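Local coordinates for protein paenibacillus xanthan lyase (Paenibacillus, PDB 6F2P) that cleaves xanthan by beta-elimination as a polysaccharide lyase of family 8 and carries several bound calcium ions, at residues 223-228 / 281-286; 276-281 / 411-416; 839-844 / 863-868. All coordinates share one frame; numbering follows the deposited sequence.

Contact 1 of 3, residues 223-228 / 281-286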
# COMPACT_ATOMS: atom_id res chain seq x y z
N TYR A 223 1.52 4.05 -11.91
CA TYR A 223 1.51 2.67 -12.39
C TYR A 223 2.61 1.80 -11.79
O TYR A 223 3.74 2.23 -11.64
CB TYR A 223 1.54 2.61 -13.93
CG TYR A 223 0.47 3.48 -14.53
CD1 TYR A 223 0.71 4.82 -14.79
CD2 TYR A 223 -0.80 2.98 -14.79
CE1 TYR A 223 -0.26 5.63 -15.30
CE2 TYR A 223 -1.79 3.80 -15.31
CZ TYR A 223 -1.51 5.12 -15.56
OH TYR A 223 -2.46 5.97 -16.07
N ALA A 224 2.23 0.58 -11.43
CA ALA A 224 3.17 -0.42 -10.95
C ALA A 224 4.10 -0.76 -12.10
O ALA A 224 3.64 -1.22 -13.14
CB ALA A 224 2.42 -1.65 -10.49
N TYR A 225 5.40 -0.55 -11.93
CA TYR A 225 6.30 -0.65 -13.07
C TYR A 225 7.69 -1.25 -12.82
O TYR A 225 8.63 -0.94 -13.57
CB TYR A 225 6.45 0.71 -13.77
CG TYR A 225 5.77 0.76 -15.12
CD1 TYR A 225 6.10 -0.16 -16.11
CD2 TYR A 225 4.81 1.71 -15.40
CE1 TYR A 225 5.48 -0.12 -17.35
CE2 TYR A 225 4.18 1.75 -16.62
CZ TYR A 225 4.52 0.84 -17.59
OH TYR A 225 3.89 0.89 -18.81
N ASN A 226 7.83 -2.11 -11.81
CA ASN A 226 9.10 -2.76 -11.55
C ASN A 226 9.63 -3.47 -12.80
O ASN A 226 10.82 -3.38 -13.11
CB ASN A 226 8.99 -3.78 -10.42
CG ASN A 226 8.52 -3.17 -9.12
OD1 ASN A 226 7.55 -2.39 -9.09
ND2 ASN A 226 9.20 -3.51 -8.03
N GLY A 227 8.74 -4.15 -13.50
CA GLY A 227 9.11 -4.94 -14.66
C GLY A 227 9.32 -4.13 -15.93
O GLY A 227 10.00 -4.59 -16.84
N GLY A 228 8.76 -2.93 -15.99
CA GLY A 228 8.93 -2.09 -17.16
C GLY A 228 10.08 -1.10 -17.06
O GLY A 228 11.23 -1.43 -17.37
N ARG A 281 4.69 -5.25 -14.94
CA ARG A 281 5.32 -4.90 -16.20
C ARG A 281 4.53 -3.87 -17.01
O ARG A 281 4.88 -3.55 -18.15
CB ARG A 281 5.62 -6.14 -17.04
CG ARG A 281 6.54 -7.13 -16.34
CD ARG A 281 7.12 -8.16 -17.28
NE ARG A 281 6.12 -8.83 -18.11
CZ ARG A 281 6.01 -8.68 -19.43
NH1 ARG A 281 6.86 -7.89 -20.08
NH2 ARG A 281 5.07 -9.32 -20.11
N GLY A 282 3.47 -3.34 -16.39
CA GLY A 282 2.65 -2.32 -17.03
C GLY A 282 2.26 -2.66 -18.45
O GLY A 282 1.85 -3.80 -18.74
N ARG A 283 2.41 -1.69 -19.35
CA ARG A 283 1.95 -1.87 -20.73
C ARG A 283 2.76 -2.91 -21.50
O ARG A 283 2.36 -3.33 -22.59
CB ARG A 283 1.93 -0.54 -21.49
CG ARG A 283 3.29 -0.03 -21.94
CD ARG A 283 3.12 1.34 -22.59
NE ARG A 283 4.35 1.78 -23.23
CZ ARG A 283 5.24 2.59 -22.66
NH1 ARG A 283 5.04 3.05 -21.44
NH2 ARG A 283 6.35 2.93 -23.33
N GLU A 284 3.87 -3.35 -20.93
CA GLU A 284 4.77 -4.26 -21.63
C GLU A 284 4.27 -5.69 -21.74
O GLU A 284 4.91 -6.51 -22.40
CB GLU A 284 6.16 -4.20 -21.02
CG GLU A 284 6.70 -2.80 -21.04
CD GLU A 284 8.16 -2.76 -20.73
OE1 GLU A 284 8.77 -3.86 -20.68
OE2 GLU A 284 8.71 -1.65 -20.53
N ILE A 285 3.13 -5.99 -21.13
CA ILE A 285 2.57 -7.33 -21.23
C ILE A 285 2.08 -7.55 -22.65
O ILE A 285 1.83 -8.69 -23.05
CB ILE A 285 1.42 -7.58 -20.24
CG1 ILE A 285 0.27 -6.58 -20.47
CG2 ILE A 285 1.92 -7.51 -18.81
CD1 ILE A 285 -1.01 -6.93 -19.72
N SER A 286 1.96 -6.46 -23.41
CA SER A 286 1.51 -6.52 -24.79
C SER A 286 2.63 -6.64 -25.82
O SER A 286 2.39 -6.49 -27.00
CB SER A 286 0.65 -5.30 -25.14
OG SER A 286 1.43 -4.12 -25.19
O HOH W 1 1.79 -2.92 -13.97
O HOH W 2 8.91 -6.23 -19.12
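The Tyr225 ring carries much of this contact, which joins the end of the short strand 223-224 to the loop before helix 292-307, in the alpha-helical domain of this lyase family. The ring meets the backbone of loop 281-286 obliquely, with CE1 of Tyr225 3.6 Å from CA of Gly282 and O of Arg281 equally near CE1. At the tip, N-H of Arg283 donates to OH of Tyr225 over 3.0 Å, and the bond is nearly straight at 171°. The packed part holds three glycines. CA of Gly227 rests 3.8 Å from CG of Arg281, and a CB on Gly227 would clash with that carbon. A CB on Gly282 would run into CZ of Tyr225, and one on Gly228 into CD1 of the same ring. The carboxylate of Glu284 reaches back on an extended chain, with OE2 of Glu284 3.4 Å from CA of Gly228. The looser part is bridged by water. Between Ala224 and Gly282 one water donates to O of Ala224 at 2.6 Å and accepts from N of Gly282. A second water accepts from NH1 of Arg281 at 2.8 Å; this guanidinium is salt-bridged to Asp278. The water also lies in bonding range of O of Gly227 and OE1 of Glu284. Gly282 and Arg283 are the partly exposed residues here. CG of Arg283 takes the crowded position between N and C (chi1 77°), and the chain then runs straight out. Its guanidinium bonds to OH of Tyr229 and forms salt bridges with Glu395 and Glu400. Tyr225 OH also hydrogen-bonds to Glu395, so a backbone N-H and a carboxylate grip the phenol oxygen. The hydroxyl probably donates to Glu395, whose charge Arg283 would partly balance, which would tend to keep Tyr225 neutral.

Contact 2 of 3, residues 276-281 / 411-416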
# COMPACT_ATOMS: atom_id res chain seq x y z
N LEU A 276 9.31 -12.98 -14.87
CA LEU A 276 9.08 -11.70 -14.24
C LEU A 276 7.59 -11.47 -14.26
O LEU A 276 6.99 -11.46 -15.33
CB LEU A 276 9.80 -10.59 -15.00
CG LEU A 276 9.76 -9.18 -14.41
CD1 LEU A 276 10.25 -9.18 -12.98
CD2 LEU A 276 10.60 -8.24 -15.26
N MET A 277 6.98 -11.31 -13.09
CA MET A 277 5.52 -11.23 -12.99
C MET A 277 4.92 -10.09 -13.81
O MET A 277 5.31 -8.93 -13.67
CB MET A 277 5.09 -11.11 -11.53
CG MET A 277 5.42 -12.33 -10.70
SD MET A 277 4.79 -12.21 -9.02
CE MET A 277 5.41 -13.75 -8.37
N ASP A 278 3.96 -10.43 -14.66
CA ASP A 278 3.35 -9.48 -15.58
C ASP A 278 2.65 -8.30 -14.90
O ASP A 278 2.50 -7.23 -15.49
CB ASP A 278 2.36 -10.19 -16.49
CG ASP A 278 3.04 -11.10 -17.49
OD1 ASP A 278 4.18 -10.79 -17.90
OD2 ASP A 278 2.44 -12.13 -17.86
N MET A 279 2.22 -8.50 -13.65
CA MET A 279 1.46 -7.47 -12.97
C MET A 279 2.30 -6.24 -12.65
O MET A 279 1.75 -5.17 -12.38
CB MET A 279 0.78 -8.02 -11.72
CG MET A 279 1.72 -8.32 -10.56
SD MET A 279 0.79 -9.00 -9.17
CE MET A 279 2.09 -9.16 -7.94
N VAL A 280 3.63 -6.37 -12.69
CA VAL A 280 4.49 -5.20 -12.50
C VAL A 280 5.14 -4.73 -13.79
O VAL A 280 6.05 -3.90 -13.75
CB VAL A 280 5.62 -5.44 -11.46
CG1 VAL A 280 5.04 -5.84 -10.11
CG2 VAL A 280 6.62 -6.47 -11.96
N ARG A 281 4.69 -5.25 -14.94
CA ARG A 281 5.32 -4.90 -16.20
C ARG A 281 4.53 -3.87 -17.01
O ARG A 281 4.88 -3.55 -18.15
CB ARG A 281 5.62 -6.14 -17.04
CG ARG A 281 6.54 -7.13 -16.34
CD ARG A 281 7.12 -8.16 -17.28
NE ARG A 281 6.12 -8.83 -18.11
CZ ARG A 281 6.01 -8.68 -19.43
NH1 ARG A 281 6.86 -7.89 -20.08
NH2 ARG A 281 5.07 -9.32 -20.11
N MET A 411 -7.08 -8.66 -10.29
CA MET A 411 -6.66 -9.84 -11.03
C MET A 411 -5.71 -10.68 -10.20
O MET A 411 -4.89 -10.15 -9.47
CB MET A 411 -5.98 -9.44 -12.34
CG MET A 411 -5.62 -10.61 -13.23
SD MET A 411 -4.70 -10.05 -14.68
CE MET A 411 -4.22 -11.63 -15.39
N THR A 412 -5.83 -12.00 -10.32
CA THR A 412 -4.95 -12.90 -9.59
C THR A 412 -4.08 -13.72 -10.54
O THR A 412 -4.57 -14.25 -11.55
CB THR A 412 -5.75 -13.84 -8.67
OG1 THR A 412 -6.59 -14.69 -9.47
CG2 THR A 412 -6.62 -13.04 -7.76
N TYR A 413 -2.80 -13.82 -10.22
CA TYR A 413 -1.88 -14.65 -10.99
C TYR A 413 -1.41 -15.80 -10.13
O TYR A 413 -0.92 -15.59 -9.03
CB TYR A 413 -0.65 -13.85 -11.42
CG TYR A 413 -0.88 -12.75 -12.43
CD1 TYR A 413 -1.39 -11.52 -12.04
CD2 TYR A 413 -0.55 -12.94 -13.78
CE1 TYR A 413 -1.58 -10.50 -12.96
CE2 TYR A 413 -0.74 -11.92 -14.71
CZ TYR A 413 -1.25 -10.71 -14.29
OH TYR A 413 -1.45 -9.69 -15.19
N LEU A 414 -1.55 -17.03 -10.63
CA LEU A 414 -1.06 -18.20 -9.90
C LEU A 414 0.12 -18.83 -10.62
O LEU A 414 0.01 -19.27 -11.76
CB LEU A 414 -2.17 -19.22 -9.71
CG LEU A 414 -1.77 -20.48 -8.94
CD1 LEU A 414 -1.45 -20.16 -7.47
CD2 LEU A 414 -2.88 -21.50 -9.03
N TYR A 415 1.26 -18.86 -9.93
CA TYR A 415 2.50 -19.35 -10.52
C TYR A 415 2.85 -20.72 -9.97
O TYR A 415 2.81 -20.93 -8.76
CB TYR A 415 3.64 -18.37 -10.25
CG TYR A 415 3.48 -17.05 -10.98
CD1 TYR A 415 3.94 -16.90 -12.28
CD2 TYR A 415 2.85 -15.97 -10.38
CE1 TYR A 415 3.79 -15.70 -12.96
CE2 TYR A 415 2.69 -14.77 -11.05
CZ TYR A 415 3.16 -14.65 -12.34
OH TYR A 415 3.01 -13.46 -13.03
N ASN A 416 3.18 -21.65 -10.86
CA ASN A 416 3.63 -22.97 -10.43
C ASN A 416 4.67 -23.56 -11.38
O ASN A 416 5.42 -22.81 -11.99
CB ASN A 416 2.46 -23.92 -10.20
CG ASN A 416 1.52 -24.00 -11.39
OD1 ASN A 416 1.94 -23.86 -12.53
ND2 ASN A 416 0.25 -24.23 -11.11
O HOH W 3 3.75 -13.54 -15.74
O HOH W 4 1.76 -11.06 -12.31
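Met277 crosses the Tyr415 ring obliquely, its chain extended beyond CG, chi2 -176° and chi3 -178°. Its CB starts 3.5 Å from OH of Tyr415. CG of Met277 comes 3.6 Å from CZ of Tyr415. SD of Met277 sits 3.9 Å from CE2 of Tyr415, an oblique Met-aromatic contact. The methyl CE of Met277 ends 3.9 Å from CD2 of Tyr415. The side chain therefore runs from the phenol end toward the root of the ring. Met279 touches Tyr413 with its CB, 3.6 Å from CE1 of Tyr413, and its sulfur makes a second, more distant Met-aromatic contact. Two waters join the polar ends, both at the edge of the Tyr415 ring and bonded to its OH. One accepts from N of Asp278. The other accepts from N of Met279 at 2.9 Å and sits over the centre of the Tyr413 ring, 3.0 Å above its plane. Within the loop, Arg281 grips Asp278 side-on, NE and NH2 both meeting OD1. NE meets the anti lone pair of OD1, while NH2 comes from above the carboxylate plane. OD2 of Asp278 bonds to Trp427. This interdomain contact joins a loop of the alpha-helical domain to a strand of the super-sandwich domain. The loop is backed by helix 292-307, against which Leu276 packs. On the other segment, strand 411-415 pairs with strand 380-385 at the edge of its sheet, and both tyrosines meet Phe422 edge-to-face.

Contact 3 of 3, residues 839-844 / 863-868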
# COMPACT_ATOMS: atom_id res chain seq x y z
N ASN A 839 -17.24 16.21 13.05
CA ASN A 839 -17.81 15.10 12.30
C ASN A 839 -19.01 15.49 11.42
O ASN A 839 -19.90 14.68 11.20
CB ASN A 839 -18.18 13.95 13.24
CG ASN A 839 -16.98 13.13 13.65
OD1 ASN A 839 -15.84 13.61 13.62
ND2 ASN A 839 -17.21 11.88 14.01
N GLY A 840 -19.01 16.73 10.94
CA GLY A 840 -20.06 17.20 10.04
C GLY A 840 -21.21 17.91 10.73
O GLY A 840 -22.13 18.41 10.08
N THR A 841 -21.16 17.96 12.06
CA THR A 841 -22.17 18.63 12.86
C THR A 841 -21.60 19.93 13.41
O THR A 841 -20.59 19.91 14.11
CB THR A 841 -22.57 17.74 14.07
OG1 THR A 841 -23.04 16.47 13.61
CG2 THR A 841 -23.64 18.42 14.92
N ASN A 842 -22.23 21.06 13.10
CA ASN A 842 -21.79 22.32 13.70
C ASN A 842 -21.94 22.25 15.22
O ASN A 842 -22.84 21.60 15.73
CB ASN A 842 -22.59 23.50 13.17
CG ASN A 842 -22.15 23.93 11.79
OD1 ASN A 842 -22.78 24.77 11.15
ND2 ASN A 842 -21.06 23.35 11.31
N VAL A 843 -21.03 22.91 15.92
CA VAL A 843 -21.12 23.00 17.37
C VAL A 843 -21.16 24.47 17.78
O VAL A 843 -20.21 25.21 17.50
CB VAL A 843 -19.92 22.34 18.07
CG1 VAL A 843 -19.94 22.65 19.56
CG2 VAL A 843 -19.95 20.83 17.84
N GLY A 844 -22.25 24.87 18.42
CA GLY A 844 -22.43 26.25 18.82
C GLY A 844 -22.67 27.18 17.66
O GLY A 844 -22.88 26.74 16.53
N GLY A 863 -18.72 25.50 22.13
CA GLY A 863 -19.97 24.82 22.43
C GLY A 863 -19.74 23.40 22.89
O GLY A 863 -18.61 22.95 23.04
N SER A 864 -20.84 22.67 23.08
CA SER A 864 -20.77 21.33 23.64
C SER A 864 -21.05 20.24 22.60
O SER A 864 -21.80 20.46 21.64
CB SER A 864 -21.75 21.23 24.80
OG SER A 864 -21.58 20.01 25.49
N TYR A 865 -20.44 19.07 22.79
CA TYR A 865 -20.56 17.96 21.86
C TYR A 865 -20.44 16.64 22.59
O TYR A 865 -19.65 16.50 23.53
CB TYR A 865 -19.48 18.04 20.79
CG TYR A 865 -19.65 17.07 19.63
CD1 TYR A 865 -20.37 17.42 18.51
CD2 TYR A 865 -19.07 15.80 19.67
CE1 TYR A 865 -20.53 16.54 17.45
CE2 TYR A 865 -19.22 14.92 18.61
CZ TYR A 865 -19.95 15.29 17.50
OH TYR A 865 -20.11 14.43 16.44
N SER A 866 -21.21 15.65 22.15
CA SER A 866 -21.18 14.35 22.79
C SER A 866 -20.36 13.33 22.00
O SER A 866 -20.71 12.98 20.87
CB SER A 866 -22.60 13.84 23.03
OG SER A 866 -22.57 12.64 23.78
N PHE A 867 -19.26 12.88 22.60
CA PHE A 867 -18.39 11.89 21.99
C PHE A 867 -18.72 10.54 22.61
O PHE A 867 -18.29 10.24 23.72
CB PHE A 867 -16.93 12.24 22.23
CG PHE A 867 -16.57 13.65 21.82
CD1 PHE A 867 -16.84 14.72 22.67
CD2 PHE A 867 -15.96 13.90 20.60
CE1 PHE A 867 -16.51 16.02 22.30
CE2 PHE A 867 -15.63 15.20 20.22
CZ PHE A 867 -15.90 16.26 21.08
N THR A 868 -19.48 9.74 21.87
CA THR A 868 -20.07 8.51 22.40
C THR A 868 -19.02 7.43 22.59
O THR A 868 -19.11 6.62 23.52
CB THR A 868 -21.16 7.98 21.46
OG1 THR A 868 -20.59 7.66 20.18
CG2 THR A 868 -22.25 9.03 21.25
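OD1 of Asn839 is held by one hydrogen bond, from the backbone N of Leu874 on the neighbouring strand 871-882. CG of Asn839 is anti to its carbonyl carbon (chi1 -78°), which sets the amide toward Leu874. The backbone places CB of Asn839 3.8 Å from OH of Tyr865. Contact across the two segments is otherwise apolar. Val843 and Tyr865 carry most of it, and each methyl of Val843 takes a different partner. CG2 of Val843 meets CD1 of Tyr865 at 3.5 Å, the two side chains crossing at about a right angle. CG1 of Val843 turns to the backbone and lies 3.4 Å from C of Gly863. A CB on Gly863 would clash with this methyl. The two segments belong to the two facing sheets of a beta-sandwich. Asn839 and Gly840, both with positive phi, form the type I' turn of the hairpin that joins strands 832-838 and 841-848. Strand 857-867 runs in the other sheet, paired with 817-826. An alanine in place of Val843 would remove both gamma methyls and would probably loosen the packing on Tyr865 and Gly863. Further along the ring, Thr841 stands at its edge, with CB of Thr841 4.1 Å from CE1 of Tyr865. On its other side, CD2 of Tyr865 sits 3.4 Å above the plane of the Phe867 ring, over its centre, and Ile838 touches both rings.

Overall arrangement
After its first helices, the chain passes strand 223-224, then helices 229-244 and 256-267, and returns in the loop 281-286 to close contact 1 within the alpha-helical domain. Before it does so, segment 276-281 has opened contact 2, which closes only at strand 411-415 in the super-sandwich domain. The two contacts therefore cross. They share Arg281, their centres are 11 Å apart, and a probable hydrogen bond joins Gly227 to Val280. Together they tie the helical domain to the first sheet of the super-sandwich. Contact 3 follows in series. It closes a short loop in a later beta-sandwich, about 48 Å from contact 1 between centres.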